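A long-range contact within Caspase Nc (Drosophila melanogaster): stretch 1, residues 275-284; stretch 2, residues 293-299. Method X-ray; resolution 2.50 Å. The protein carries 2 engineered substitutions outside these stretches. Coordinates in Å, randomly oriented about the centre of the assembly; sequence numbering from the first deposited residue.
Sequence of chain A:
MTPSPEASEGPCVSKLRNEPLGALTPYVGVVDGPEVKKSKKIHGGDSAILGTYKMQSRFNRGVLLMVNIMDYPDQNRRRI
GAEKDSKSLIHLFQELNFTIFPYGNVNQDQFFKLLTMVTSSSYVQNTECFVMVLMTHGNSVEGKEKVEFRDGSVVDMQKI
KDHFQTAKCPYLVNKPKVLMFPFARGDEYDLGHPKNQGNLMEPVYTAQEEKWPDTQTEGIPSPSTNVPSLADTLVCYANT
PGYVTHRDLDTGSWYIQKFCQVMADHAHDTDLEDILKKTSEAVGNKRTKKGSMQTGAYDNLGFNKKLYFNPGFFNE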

ATOM      1  N   ILE A 275       4.693   4.727  11.601  1.00 34.59           N
ATOM      2  CA  ILE A 275       5.604   4.201  10.606  1.00 36.31           C
ATOM      3  C   ILE A 275       5.600   5.061   9.342  1.00 36.99           C
ATOM      4  O   ILE A 275       6.653   5.311   8.768  1.00 35.38           O
ATOM      5  CB  ILE A 275       5.238   2.735  10.283  1.00 36.70           C
ATOM      6  CG1 ILE A 275       5.715   1.843  11.441  1.00 40.78           C
ATOM      7  CG2 ILE A 275       5.855   2.309   8.957  1.00 34.13           C
ATOM      8  CD1 ILE A 275       5.260   0.390  11.355  1.00 42.30           C
ATOM      9  N   LEU A 276       4.418   5.517   8.922  1.00 36.95           N
ATOM     10  CA  LEU A 276       4.300   6.361   7.728  1.00 36.49           C
ATOM     11  C   LEU A 276       4.988   7.699   7.961  1.00 38.32           C
ATOM     12  O   LEU A 276       5.617   8.227   7.057  1.00 41.09           O
ATOM     13  CB  LEU A 276       2.826   6.591   7.349  1.00 34.15           C
ATOM     14  CG  LEU A 276       2.054   5.386   6.801  1.00 34.54           C
ATOM     15  CD1 LEU A 276       0.610   5.754   6.552  1.00 34.04           C
ATOM     16  CD2 LEU A 276       2.693   4.900   5.516  1.00 31.91           C
ATOM     17  N   LYS A 277       4.864   8.261   9.160  1.00 40.01           N
ATOM     18  CA  LYS A 277       5.538   9.523   9.446  1.00 39.36           C
ATOM     19  C   LYS A 277       7.045   9.266   9.418  1.00 39.48           C
ATOM     20  O   LYS A 277       7.797  10.073   8.879  1.00 38.00           O
ATOM     21  CB  LYS A 277       5.146  10.079  10.811  1.00 37.16           C
ATOM     22  CG  LYS A 277       3.733  10.641  10.899  1.00 37.31           C
ATOM     23  CD  LYS A 277       3.444  11.017  12.347  1.00 38.91           C
ATOM     24  CE  LYS A 277       1.967  11.088  12.652  1.00 39.58           C
ATOM     25  NZ  LYS A 277       1.272   9.808  12.490  1.00 39.40           N
ATOM     26  N   LYS A 278       7.474   8.137   9.984  1.00 41.79           N
ATOM     27  CA  LYS A 278       8.893   7.770   9.994  1.00 45.37           C
ATOM     28  C   LYS A 278       9.362   7.590   8.559  1.00 43.36           C
ATOM     29  O   LYS A 278      10.445   8.024   8.191  1.00 44.22           O
ATOM     30  CB  LYS A 278       9.124   6.457  10.747  1.00 51.21           C
ATOM     31  CG  LYS A 278      10.171   6.529  11.858  1.00 61.66           C
ATOM     32  CD  LYS A 278      11.551   6.907  11.343  1.00 67.88           C
ATOM     33  CE  LYS A 278      12.519   7.118  12.504  1.00 72.30           C
ATOM     34  NZ  LYS A 278      13.801   7.742  12.076  1.00 75.26           N
ATOM     35  N   THR A 279       8.541   6.941   7.746  1.00 41.58           N
ATOM     36  CA  THR A 279       8.894   6.735   6.354  1.00 41.65           C
ATOM     37  C   THR A 279       9.060   8.089   5.664  1.00 44.63           C
ATOM     38  O   THR A 279      10.070   8.339   5.003  1.00 42.45           O
ATOM     39  CB  THR A 279       7.809   5.914   5.635  1.00 40.19           C
ATOM     40  OG1 THR A 279       7.646   4.666   6.309  1.00 39.48           O
ATOM     41  CG2 THR A 279       8.189   5.647   4.190  1.00 38.52           C
ATOM     42  N   SER A 280       8.070   8.964   5.839  1.00 44.86           N
ATOM     43  CA  SER A 280       8.090  10.293   5.228  1.00 45.74           C
ATOM     44  C   SER A 280       9.246  11.157   5.704  1.00 49.68           C
ATOM     45  O   SER A 280       9.762  11.975   4.957  1.00 51.15           O
ATOM     46  CB  SER A 280       6.783  11.024   5.513  1.00 44.74           C
ATOM     47  OG  SER A 280       6.884  12.401   5.191  1.00 40.80           O
ATOM     48  N   GLU A 281       9.639  10.990   6.955  1.00 53.20           N
ATOM     49  CA  GLU A 281      10.732  11.764   7.504  1.00 56.62           C
ATOM     50  C   GLU A 281      12.035  11.236   6.923  1.00 59.78           C
ATOM     51  O   GLU A 281      12.924  12.000   6.544  1.00 57.49           O
ATOM     52  CB  GLU A 281      10.763  11.614   9.018  1.00 58.50           C
ATOM     53  CG  GLU A 281      11.866  12.405   9.679  1.00 63.83           C
ATOM     54  CD  GLU A 281      12.414  11.702  10.891  1.00 66.41           C
ATOM     55  OE1 GLU A 281      13.070  10.647  10.723  1.00 67.74           O
ATOM     56  OE2 GLU A 281      12.178  12.196  12.010  1.00 67.68           O
ATOM     57  N   ALA A 282      12.128   9.912   6.861  1.00 60.61           N
ATOM     58  CA  ALA A 282      13.306   9.229   6.345  1.00 63.61           C
ATOM     59  C   ALA A 282      13.550   9.538   4.877  1.00 65.01           C
ATOM     60  O   ALA A 282      14.596  10.071   4.511  1.00 67.61           O
ATOM     61  CB  ALA A 282      13.150   7.737   6.537  1.00 61.52           C
ATOM     62  N   VAL A 283      12.578   9.199   4.040  1.00 70.11           N
ATOM     63  CA  VAL A 283      12.686   9.433   2.607  1.00 74.40           C
ATOM     64  C   VAL A 283      12.946  10.912   2.322  1.00 71.80           C
ATOM     65  O   VAL A 283      13.536  11.264   1.301  1.00 68.11           O
ATOM     66  CB  VAL A 283      11.392   8.981   1.877  1.00 76.54           C
ATOM     67  CG1 VAL A 283      10.216   9.832   2.329  1.00 83.89           C
ATOM     68  CG2 VAL A 283      11.574   9.063   0.371  1.00 82.80           C
ATOM     69  N   GLY A 284      12.513  11.773   3.239  1.00 75.60           N
ATOM     70  CA  GLY A 284      12.699  13.202   3.062  1.00 84.17           C
ATOM     71  C   GLY A 284      14.116  13.663   3.333  1.00 92.12           C
ATOM     72  O   GLY A 284      14.714  14.366   2.520  1.00 90.05           O
ATOM     73  N   MET A 293      10.863  20.832   1.757  1.00199.03           N
ATOM     74  CA  MET A 293      10.827  20.086   3.018  1.00197.04           C
ATOM     75  C   MET A 293       9.935  18.837   2.969  1.00200.73           C
ATOM     76  O   MET A 293       8.770  18.912   2.574  1.00202.15           O
ATOM     77  CB  MET A 293      10.362  20.998   4.161  1.00191.98           C
ATOM     78  CG  MET A 293      11.110  22.328   4.277  1.00182.92           C
ATOM     79  SD  MET A 293      12.852  22.183   4.738  1.00177.39           S
ATOM     80  CE  MET A 293      13.650  22.310   3.132  1.00173.87           C
ATOM     81  N   GLN A 294      10.496  17.696   3.373  1.00197.06           N
ATOM     82  CA  GLN A 294       9.780  16.415   3.410  1.00180.58           C
ATOM     83  C   GLN A 294       9.137  15.978   2.092  1.00176.00           C
ATOM     84  O   GLN A 294       9.004  16.773   1.162  1.00191.91           O
ATOM     85  CB  GLN A 294       8.732  16.449   4.527  1.00177.25           C
ATOM     86  CG  GLN A 294       9.328  16.249   5.919  1.00159.58           C
ATOM     87  CD  GLN A 294       8.472  16.833   7.024  1.00150.44           C
ATOM     88  OE1 GLN A 294       8.639  16.504   8.199  1.00146.83           O
ATOM     89  NE2 GLN A 294       7.557  17.720   6.655  1.00147.16           N
ATOM     90  N   THR A 295       8.740  14.708   2.016  1.00163.99           N
ATOM     91  CA  THR A 295       8.139  14.177   0.796  1.00131.54           C
ATOM     92  C   THR A 295       6.897  13.305   1.002  1.00110.10           C
ATOM     93  O   THR A 295       5.839  13.588   0.441  1.00112.08           O
ATOM     94  CB  THR A 295       9.171  13.356  -0.009  1.00131.62           C
ATOM     95  OG1 THR A 295       9.644  12.269   0.794  1.00131.19           O
ATOM     96  CG2 THR A 295      10.352  14.226  -0.412  1.00130.74           C
ATOM     97  N   GLY A 296       7.032  12.244   1.796  1.00 91.96           N
ATOM     98  CA  GLY A 296       5.914  11.343   2.043  1.00 66.59           C
ATOM     99  C   GLY A 296       4.668  12.000   2.610  1.00 55.10           C
ATOM    100  O   GLY A 296       4.760  12.980   3.349  1.00 46.12           O
ATOM    101  N   ALA A 297       3.500  11.454   2.272  1.00 43.98           N
ATOM    102  CA  ALA A 297       2.228  11.998   2.745  1.00 39.73           C
ATOM    103  C   ALA A 297       1.103  10.960   2.690  1.00 39.49           C
ATOM    104  O   ALA A 297       1.200   9.974   1.972  1.00 43.73           O
ATOM    105  CB  ALA A 297       1.845  13.217   1.899  1.00 33.53           C
ATOM    106  N   TYR A 298       0.038  11.174   3.457  1.00 39.22           N
ATOM    107  CA  TYR A 298      -1.102  10.261   3.434  1.00 36.06           C
ATOM    108  C   TYR A 298      -2.358  10.942   3.947  1.00 35.95           C
ATOM    109  O   TYR A 298      -2.276  11.900   4.715  1.00 35.89           O
ATOM    110  CB  TYR A 298      -0.829   9.011   4.285  1.00 36.18           C
ATOM    111  CG  TYR A 298      -0.691   9.276   5.776  1.00 34.37           C
ATOM    112  CD1 TYR A 298       0.548   9.594   6.344  1.00 30.59           C
ATOM    113  CD2 TYR A 298      -1.795   9.166   6.627  1.00 31.92           C
ATOM    114  CE1 TYR A 298       0.686   9.779   7.722  1.00 29.03           C
ATOM    115  CE2 TYR A 298      -1.668   9.358   7.999  1.00 32.27           C
ATOM    116  CZ  TYR A 298      -0.429   9.658   8.543  1.00 30.70           C
ATOM    117  OH  TYR A 298      -0.311   9.811   9.909  1.00 31.27           O
ATOM    118  N   ASP A 299      -3.520  10.447   3.521  1.00 36.23           N
ATOM    119  CA  ASP A 299      -4.791  11.001   3.976  1.00 35.48           C
ATOM    120  C   ASP A 299      -5.473  10.029   4.923  1.00 36.14           C
ATOM    121  O   ASP A 299      -5.596   8.833   4.627  1.00 34.86           O
ATOM    122  CB  ASP A 299      -5.755  11.263   2.820  1.00 36.90           C
ATOM    123  CG  ASP A 299      -5.128  12.029   1.692  1.00 38.36           C
ATOM    124  OD1 ASP A 299      -4.302  12.930   1.950  1.00 41.27           O
ATOM    125  OD2 ASP A 299      -5.484  11.728   0.539  1.00 41.07           O
TER

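Packing of a helix (residues 275-284, begun earlier in the chain) against a segment that runs as loop from Met293 to Gly296 and enters a strand at Ala297. The two stretches come closest, CA to CA, where Ser280 CA lies 4.0 Å from Gly296 CA, and again where Gly284 CA lies 4.4 Å from Gln294 CA. The later segment therefore passes the helix in the reverse sense, Gln294 beside Gly284 and Tyr298 beside Leu276 and Lys277. Main-chain hydrogen bonds run along the helix from Thr279 N to Ile275 O (2.7 Å) through Val283 N to Thr279 O (2.8 Å); Gly284 N makes only weak ones, to Ser280 O (3.2 Å) and Glu281 O (3.3 Å). Contact falls on one side of the helix: Leu276, Ser280 and Val283 direct their CA-to-CB bonds toward the other stretch, whereas Glu281 and Ala282 direct theirs away.

Both register pairs include a glycine. A CB on Gly296 would sit 2.7 Å from Ser280 CB, a clash, so the absence of a side chain lets the loop lie directly against the helix. At Gly284 a CB would come within a tight 3.2 Å of Gln294 CA and would clash with Ser280 O in its own helix, at 3.0 Å.

Two hydrogen bonds cross the contact, both donated by side chains of the helix. Ser280, with chi1 in the t well, places OG 2.9 Å from Gly296 O and ties the helix to the loop backbone just before the strand; its OG is also 3.4 Å from Gly296 N, but the angle is too poor for a bond. Lys277 starts sideways at CB, yet its long chain brings NZ to 3.0 Å from Tyr298 OH, where the ammonium group donates to the phenol oxygen near the plane of the ring.

Among the apolar and ring contacts, Tyr298, with chi1 in the p well, points toward the helix and has the largest area covered by the other stretch. Leu276 CD1 lies over one ring face, 3.8 Å from Tyr298 CG and 4.0 Å from the ring centroid, only 17° off the normal, a CH-pi contact that sets a methyl against the aromatic cloud. Towards the other end, Val283 CG1 approaches Thr295 OG1 to 2.9 Å, a very short methyl-to-oxygen distance in a segment that is poorly ordered from Met293 to Thr295. Altogether 418 Å² is buried, both sides summed.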